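Side-chain contacts in p-nitrophenyl phosphatase (Pho2) (Archaeoglobus fulgidus, PDB 3QGM), which probably acts as a metal-dependent phosphatase of the haloacid dehalogenase superfamily, with a calcium ion bound in its active-site region: residues 193-196 and 197-201; 170-173 and 174-178. All blocks are in the same frame, centred on the assembly; numbering follows the deposited sequence.

Contact 1. Residues 193-196 and 197-201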
loop_
_atom_site.group_PDB
_atom_site.type_symbol
_atom_site.label_atom_id
_atom_site.label_comp_id
_atom_site.label_asym_id
_atom_site.label_seq_id
_atom_site.Cartn_x
_atom_site.Cartn_y
_atom_site.Cartn_z
HETATM N N MSE A 193 7.977 -23.248 6.758
HETATM C CA MSE A 193 7.922 -24.207 7.845
HETATM C C MSE A 193 8.054 -25.695 7.396
HETATM O O MSE A 193 8.792 -26.480 8.016
HETATM C CB MSE A 193 6.649 -23.957 8.684
HETATM C CG MSE A 193 6.671 -22.547 9.326
HETATM SE SE MSE A 193 8.261 -22.091 10.413
HETATM C CE MSE A 193 7.951 -23.159 12.028
ATOM N N ARG A 194 7.372 -26.062 6.312
ATOM C CA ARG A 194 7.476 -27.396 5.773
ATOM C C ARG A 194 8.857 -27.591 5.157
ATOM O O ARG A 194 9.401 -28.699 5.205
ATOM C CB ARG A 194 6.325 -27.702 4.794
ATOM C CG ARG A 194 4.975 -27.655 5.543
ATOM C CD ARG A 194 3.752 -28.290 4.831
ATOM N NE ARG A 194 2.525 -28.048 5.618
ATOM C CZ ARG A 194 2.224 -28.649 6.777
ATOM N NH1 ARG A 194 1.102 -28.314 7.415
ATOM N NH2 ARG A 194 3.028 -29.587 7.317
ATOM N N GLU A 195 9.467 -26.521 4.643
ATOM C CA GLU A 195 10.832 -26.666 4.146
ATOM C C GLU A 195 11.767 -26.983 5.311
ATOM O O GLU A 195 12.681 -27.802 5.158
ATOM C CB GLU A 195 11.327 -25.450 3.364
ATOM C CG GLU A 195 12.792 -25.545 2.890
ATOM C CD GLU A 195 13.032 -26.603 1.801
ATOM O OE1 GLU A 195 12.058 -27.238 1.338
ATOM O OE2 GLU A 195 14.197 -26.798 1.403
ATOM N N ALA A 196 11.542 -26.338 6.452
ATOM C CA ALA A 196 12.417 -26.512 7.608
ATOM C C ALA A 196 12.318 -27.936 8.184
ATOM O O ALA A 196 13.338 -28.538 8.547
ATOM C CB ALA A 196 12.122 -25.477 8.698
ATOM N N LEU A 197 11.093 -28.445 8.268
ATOM C CA LEU A 197 10.829 -29.860 8.621
ATOM C C LEU A 197 11.554 -30.884 7.707
ATOM O O LEU A 197 12.247 -31.786 8.192
ATOM C CB LEU A 197 9.332 -30.114 8.580
ATOM C CG LEU A 197 8.518 -29.487 9.697
ATOM C CD1 LEU A 197 7.059 -29.951 9.625
ATOM C CD2 LEU A 197 9.083 -29.875 11.050
ATOM N N ASP A 198 11.401 -30.696 6.399
ATOM C CA ASP A 198 12.071 -31.482 5.380
ATOM C C ASP A 198 13.592 -31.451 5.581
ATOM O O ASP A 198 14.265 -32.485 5.552
ATOM C CB ASP A 198 11.709 -30.921 3.986
ATOM C CG ASP A 198 11.961 -31.930 2.853
ATOM O OD1 ASP A 198 13.128 -32.242 2.585
ATOM O OD2 ASP A 198 10.970 -32.398 2.227
ATOM N N ILE A 199 14.141 -30.256 5.788
ATOM C CA ILE A 199 15.570 -30.118 6.066
ATOM C C ILE A 199 15.912 -30.889 7.340
ATOM O O ILE A 199 16.851 -31.664 7.344
ATOM C CB ILE A 199 16.003 -28.619 6.156
ATOM C CG1 ILE A 199 15.977 -27.990 4.741
ATOM C CG2 ILE A 199 17.412 -28.474 6.804
ATOM C CD1 ILE A 199 16.102 -26.477 4.724
ATOM N N LEU A 200 15.135 -30.709 8.403
ATOM C CA LEU A 200 15.407 -31.384 9.665
ATOM C C LEU A 200 15.285 -32.910 9.498
ATOM O O LEU A 200 15.929 -33.666 10.199
ATOM C CB LEU A 200 14.445 -30.911 10.764
ATOM C CG LEU A 200 14.706 -29.543 11.426
ATOM C CD1 LEU A 200 13.518 -29.125 12.263
ATOM C CD2 LEU A 200 15.991 -29.541 12.258
ATOM N N GLY A 201 14.439 -33.332 8.563
ATOM C CA GLY A 201 14.055 -34.739 8.423
ATOM C C GLY A 201 13.244 -35.161 9.635
ATOM O O GLY A 201 13.449 -36.255 10.173
#
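The carboxylate of Glu195 has the side chain of Ile199, one helical turn further on, lying beside OE2 and off to one side of its plane. Methyl CD1 of Ile199 comes in slantwise, 3.8 Å from OE2 of Glu195, and CG1 of Ile199 is displaced to the same side. Glu195 carries its CG anti to the backbone N (chi1 177°), which sets CG of Glu195 3.9 Å from CD1 of Ile199; the bend at chi2 (69°) then places OE2 near the same methyl. The acid's main polar partner lies elsewhere: OE2 forms a salt bridge with NH2 of Arg86, and OE1 is hydrogen-bonded outside this turn as well. The carboxylate of Asp198 stays apart, its OD1 5.3 Å from OE1 of Glu195.

Beneath these side chains runs regular alpha-helical bonding, such as Ile199 N to Glu195 O at 2.9 Å and Leu200 N to Ala196 O at 2.8 Å. The branched side chains lean back on the same carbonyls: CG1 of Ile199 is 3.3 Å from Glu195 O, and CG of Leu200 equally close, 3.3 Å, to Ala196 O. Gly201, with positive phi, is the C-prime residue of a Schellman motif ending helix 190-200, and Leu200 O is taken up by Lys42.

The inner face of the helix packs on the parallel sheet of the HAD core. Ala196 meets Ile12, Ile44 and Val46, Leu200 reaches Ile12, Ile44 and Val207, and Met193, modelled as selenomethionine, lies on Ile12 and Val209.

The salt bridge to Arg86 would probably favour the ionised form of Glu195, whereas Ile199 CD1 offers OE2 no more than van der Waals contact.

Contact 2. Residues 170-173 and 174-178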
loop_
_atom_site.group_PDB
_atom_site.type_symbol
_atom_site.label_atom_id
_atom_site.label_comp_id
_atom_site.label_asym_id
_atom_site.label_seq_id
_atom_site.Cartn_x
_atom_site.Cartn_y
_atom_site.Cartn_z
ATOM N N ILE A 170 2.817 -5.537 -0.500
ATOM C CA ILE A 170 1.635 -6.383 -0.619
ATOM C C ILE A 170 0.337 -5.628 -0.504
ATOM O O ILE A 170 -0.602 -5.879 -1.255
ATOM C CB ILE A 170 1.652 -7.550 0.395
ATOM C CG1 ILE A 170 2.843 -8.465 0.107
ATOM C CG2 ILE A 170 0.337 -8.349 0.309
ATOM C CD1 ILE A 170 3.336 -9.306 1.318
ATOM N N GLY A 171 0.267 -4.746 0.478
ATOM C CA GLY A 171 -0.909 -3.960 0.710
ATOM C C GLY A 171 -1.187 -2.989 -0.422
ATOM O O GLY A 171 -2.345 -2.827 -0.854
ATOM N N ALA A 172 -0.131 -2.355 -0.923
ATOM C CA ALA A 172 -0.286 -1.454 -2.076
ATOM C C ALA A 172 -0.874 -2.195 -3.284
ATOM O O ALA A 172 -1.826 -1.752 -3.861
ATOM C CB ALA A 172 1.028 -0.791 -2.430
ATOM N N LEU A 173 -0.305 -3.342 -3.631
ATOM C CA LEU A 173 -0.733 -4.115 -4.783
ATOM C C LEU A 173 -2.146 -4.648 -4.608
ATOM O O LEU A 173 -2.953 -4.567 -5.532
ATOM C CB LEU A 173 0.247 -5.255 -5.033
ATOM C CG LEU A 173 1.633 -4.826 -5.487
ATOM C CD1 LEU A 173 2.518 -6.062 -5.595
ATOM C CD2 LEU A 173 1.535 -4.016 -6.828
ATOM N N TYR A 174 -2.467 -5.114 -3.406
ATOM C CA TYR A 174 -3.807 -5.566 -3.064
ATOM C C TYR A 174 -4.832 -4.438 -3.237
ATOM O O TYR A 174 -5.919 -4.633 -3.828
ATOM C CB TYR A 174 -3.890 -6.121 -1.610
ATOM C CG TYR A 174 -5.336 -6.341 -1.208
ATOM C CD1 TYR A 174 -6.069 -7.402 -1.711
ATOM C CD2 TYR A 174 -6.003 -5.414 -0.424
ATOM C CE1 TYR A 174 -7.432 -7.576 -1.363
ATOM C CE2 TYR A 174 -7.333 -5.566 -0.098
ATOM C CZ TYR A 174 -8.043 -6.639 -0.572
ATOM O OH TYR A 174 -9.349 -6.755 -0.191
ATOM N N TRP A 175 -4.523 -3.273 -2.699
ATOM C CA TRP A 175 -5.483 -2.203 -2.800
ATOM C C TRP A 175 -5.759 -1.770 -4.226
ATOM O O TRP A 175 -6.919 -1.494 -4.587
ATOM C CB TRP A 175 -5.051 -1.029 -1.963
ATOM C CG TRP A 175 -6.070 -0.028 -1.736
ATOM C CD1 TRP A 175 -6.281 1.103 -2.450
ATOM C CD2 TRP A 175 -6.959 0.017 -0.632
ATOM N NE1 TRP A 175 -7.292 1.837 -1.875
ATOM C CE2 TRP A 175 -7.705 1.202 -0.742
ATOM C CE3 TRP A 175 -7.173 -0.824 0.471
ATOM C CZ2 TRP A 175 -8.720 1.539 0.161
ATOM C CZ3 TRP A 175 -8.132 -0.485 1.370
ATOM C CH2 TRP A 175 -8.913 0.697 1.211
HETATM N N MSE A 176 -4.717 -1.759 -5.055
HETATM C CA MSE A 176 -4.834 -1.261 -6.404
HETATM C C MSE A 176 -5.430 -2.305 -7.353
HETATM O O MSE A 176 -6.086 -1.943 -8.305
HETATM C CB MSE A 176 -3.446 -0.819 -6.917
HETATM C CG MSE A 176 -2.921 0.453 -6.197
HETATM SE SE MSE A 176 -1.359 1.080 -7.140
HETATM C CE MSE A 176 -0.126 -0.358 -6.716
ATOM N N THR A 177 -5.163 -3.583 -7.122
ATOM C CA THR A 177 -5.456 -4.638 -8.129
ATOM C C THR A 177 -6.415 -5.700 -7.639
ATOM O O THR A 177 -6.926 -6.453 -8.449
ATOM C CB THR A 177 -4.227 -5.434 -8.538
ATOM O OG1 THR A 177 -3.764 -6.188 -7.408
ATOM C CG2 THR A 177 -3.094 -4.562 -9.107
ATOM N N GLY A 178 -6.606 -5.803 -6.321
ATOM C CA GLY A 178 -7.381 -6.901 -5.743
ATOM C C GLY A 178 -6.597 -8.190 -5.558
ATOM O O GLY A 178 -7.089 -9.099 -4.944
#
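Leu173 and Thr177 meet in an i to i+4 contact over the last turn of helix 167-177, which belongs to the domain built on the five-stranded parallel sheet and lies at the subunit interface. Two donors of Thr177 converge on one acceptor: Leu173 O takes the backbone N of Thr177 at 2.9 Å and its OG1 at 2.6 Å. The hydroxyl comes from above the carbonyl plane, 45° out of it, while the N-H lies closer to that plane. With chi1 at 66°, OG1 sits between the backbone N and the carbonyl carbon of its own residue, which swings it back over the preceding turn. OG1 donates to Leu173 O and also accepts a hydrogen bond from Arg179 N, so two bonds restrain its rotation.

The selenoether arm of Met176, modelled as selenomethionine, folds back along the helix. Its chain bends at its last torsion, bringing CE to 4.0 Å from CD2 of Leu173, the two side chains crossing at a slant, and to 4.5 Å from CB of Ala172. CE also lies 3.6 Å from Ala172 O.

Gly178 ends the helix with positive phi, its N bonded to Tyr174 O at 2.8 Å; a CB at these angles would press on the carbonyl O of Thr177. The domain is consistent with the cap of a HAD phosphatase. Here Leu173 packs against Ala137 and Tyr147, and Thr177 against Leu138 and Cys141 of helix 131-143.

The second subunit supplies further partners. Tyr174 meets Trp175 of the second subunit, and Trp175 meets Tyr174 of that subunit, ring planes at about 45° in each pair, while Arg154 of the second subunit makes a cation-pi contact with the Trp175 indole and a hydrogen bond to Trp175 O.

Both contacts are the closing turns of helices that end at a glycine with positive phi, yet they stand in different parts of the molecule, with centres 31 Å apart. Both are partly buried. Contact 1 backs the six-stranded sheet that carries the metal site, with Met193, Ala196 and Leu200 buried against it and Arg194 and Asp198 exposed; no other chain touches it, and its glutamate pairs with an arginine of the same chain. Contact 2 belongs to the other, five-stranded domain, with one face on that domain and another on the second subunit, where it has aromatic and arginine partners. Charge and aliphatic packing mark contact 1, a side-chain hydroxyl and selenomethionine packing mark contact 2.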